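Local coordinates for DSBA-like thioredoxin domain-containing protein (Pseudomonas aeruginosa PAO1, PDB 5HFI) that probably acts as a thioredoxin-superfamily disulfide reductase of the cytosol, and binds glutathione at its active-site cysteine, at residues Y81-G84 with L85-T89. Residues are numbered along the deposited sequence; the frame is centred on the assembly and turned at random.
Sequences YFDG and LLRDT
The C-terminal end of helix 79-85 closes with a wider pi-type turn, in which Leu86 N donates a nearly straight hydrogen bond to Tyr81 O (3.0 Å, 170° at the hydrogen). That turn brings Leu86 back over the Tyr81 side chain. Tyr81 CG is anti to the backbone N (chi1 167°) and beside the carbonyl carbon, which turns the ring toward Leu86, and Leu86 CD1 settles on one face as a CH-pi contact, 3.9 Å from the ring centroid. Leu85 meets the same ring near its plane, CD2 to Tyr81 CD2 at 4.1 Å. Beyond the contact, Tyr81 OH bonds to Asp66 and the ring meets Tyr124 edge-to-face; the Tyr81 side chain lies about 10 Å from the bound glutathione. A type I beta turn from Leu85 to Asp88, closed by Asp88 N to Leu85 O, follows; Arg87 N adds a weak hydrogen bond to Gly84 O (3.3 Å). On the exposed side Asp83 and Arg87 run alongside each other; Asp83 OD1 forms a salt bridge with Arg87, taking weak bonds from NH2 at 3.3 Å and NE at 3.5 Å. The carboxylate is therefore likely to offset part of the charge of Arg87, which has Arg59 close by, while the Leu86 N-H bond and leucine contacts hold the Tyr81 side.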
loop_
_atom_site.group_PDB
_atom_site.type_symbol
_atom_site.label_atom_id
_atom_site.label_comp_id
_atom_site.label_asym_id
_atom_site.label_seq_id
_atom_site.Cartn_x
_atom_site.Cartn_y
_atom_site.Cartn_z
ATOM N N TYR A 81 -11.575 -6.054 -12.267
ATOM C CA TYR A 81 -10.545 -5.029 -12.398
ATOM C C TYR A 81 -10.139 -4.842 -13.858
ATOM O O TYR A 81 -10.212 -3.730 -14.391
ATOM C CB TYR A 81 -9.333 -5.396 -11.537
ATOM C CG TYR A 81 -8.096 -4.580 -11.829
ATOM C CD1 TYR A 81 -7.013 -5.140 -12.494
ATOM C CD2 TYR A 81 -8.009 -3.250 -11.439
ATOM C CE1 TYR A 81 -5.879 -4.397 -12.763
ATOM C CE2 TYR A 81 -6.879 -2.497 -11.705
ATOM C CZ TYR A 81 -5.817 -3.078 -12.366
ATOM O OH TYR A 81 -4.690 -2.337 -12.633
ATOM N N PHE A 82 -9.716 -5.928 -14.513
ATOM C CA PHE A 82 -9.285 -5.856 -15.908
ATOM C C PHE A 82 -10.397 -5.333 -16.809
ATOM O O PHE A 82 -10.177 -4.437 -17.632
ATOM C CB PHE A 82 -8.834 -7.236 -16.392
ATOM C CG PHE A 82 -7.459 -7.630 -15.932
ATOM C CD1 PHE A 82 -6.425 -6.710 -15.915
ATOM C CD2 PHE A 82 -7.201 -8.929 -15.527
ATOM C CE1 PHE A 82 -5.159 -7.077 -15.496
ATOM C CE2 PHE A 82 -5.941 -9.303 -15.111
ATOM C CZ PHE A 82 -4.917 -8.377 -15.095
ATOM N N ASP A 83 -11.597 -5.895 -16.678
ATOM C CA ASP A 83 -12.690 -5.625 -17.602
ATOM C C ASP A 83 -13.812 -4.808 -16.973
ATOM O O ASP A 83 -14.870 -4.653 -17.588
ATOM C CB ASP A 83 -13.240 -6.940 -18.157
ATOM C CG ASP A 83 -12.205 -7.712 -18.956
ATOM O OD1 ASP A 83 -11.400 -7.071 -19.665
ATOM O OD2 ASP A 83 -12.193 -8.959 -18.870
ATOM N N GLY A 84 -13.607 -4.283 -15.769
ATOM C CA GLY A 84 -14.614 -3.455 -15.138
ATOM C C GLY A 84 -14.093 -2.092 -14.740
ATOM O O GLY A 84 -14.498 -1.071 -15.303
ATOM N N LEU A 85 -13.183 -2.067 -13.767
ATOM C CA LEU A 85 -12.652 -0.803 -13.270
ATOM C C LEU A 85 -11.802 -0.106 -14.326
ATOM O O LEU A 85 -11.991 1.083 -14.604
ATOM C CB LEU A 85 -11.838 -1.046 -12.000
ATOM C CG LEU A 85 -11.269 0.196 -11.317
ATOM C CD1 LEU A 85 -12.390 1.114 -10.879
ATOM C CD2 LEU A 85 -10.401 -0.197 -10.138
ATOM N N LEU A 86 -10.854 -0.830 -14.925
ATOM C CA LEU A 86 -9.984 -0.238 -15.934
ATOM C C LEU A 86 -10.736 0.139 -17.201
ATOM O O LEU A 86 -10.165 0.807 -18.070
ATOM C CB LEU A 86 -8.842 -1.200 -16.256
ATOM C CG LEU A 86 -7.750 -1.196 -15.185
ATOM C CD1 LEU A 86 -6.586 -2.081 -15.577
ATOM C CD2 LEU A 86 -7.287 0.228 -14.915
ATOM N N ARG A 87 -11.995 -0.268 -17.318
ATOM C CA ARG A 87 -12.855 0.107 -18.426
ATOM C C ARG A 87 -13.870 1.176 -18.038
ATOM O O ARG A 87 -14.621 1.642 -18.902
ATOM C CB ARG A 87 -13.575 -1.135 -18.954
ATOM C CG ARG A 87 -12.652 -2.326 -19.218
ATOM C CD ARG A 87 -12.562 -2.623 -20.701
ATOM N NE ARG A 87 -11.909 -3.889 -21.019
ATOM C CZ ARG A 87 -11.304 -4.139 -22.176
ATOM N NH1 ARG A 87 -11.264 -3.206 -23.118
ATOM N NH2 ARG A 87 -10.738 -5.317 -22.395
ATOM N N ASP A 88 -13.901 1.577 -16.768
ATOM C CA ASP A 88 -14.884 2.528 -16.256
ATOM C C ASP A 88 -14.361 3.945 -16.467
ATOM O O ASP A 88 -13.401 4.363 -15.814
ATOM C CB ASP A 88 -15.167 2.259 -14.780
ATOM C CG ASP A 88 -16.148 3.250 -14.176
ATOM O OD1 ASP A 88 -16.195 3.353 -12.931
ATOM O OD2 ASP A 88 -16.877 3.922 -14.937
ATOM N N THR A 89 -15.013 4.692 -17.361
ATOM C CA THR A 89 -14.556 6.036 -17.695
ATOM C C THR A 89 -14.674 6.991 -16.511
ATOM O O THR A 89 -13.866 7.918 -16.381
ATOM C CB THR A 89 -15.346 6.556 -18.902
ATOM O OG1 THR A 89 -14.945 5.840 -20.076
ATOM C CG2 THR A 89 -15.102 8.037 -19.129
#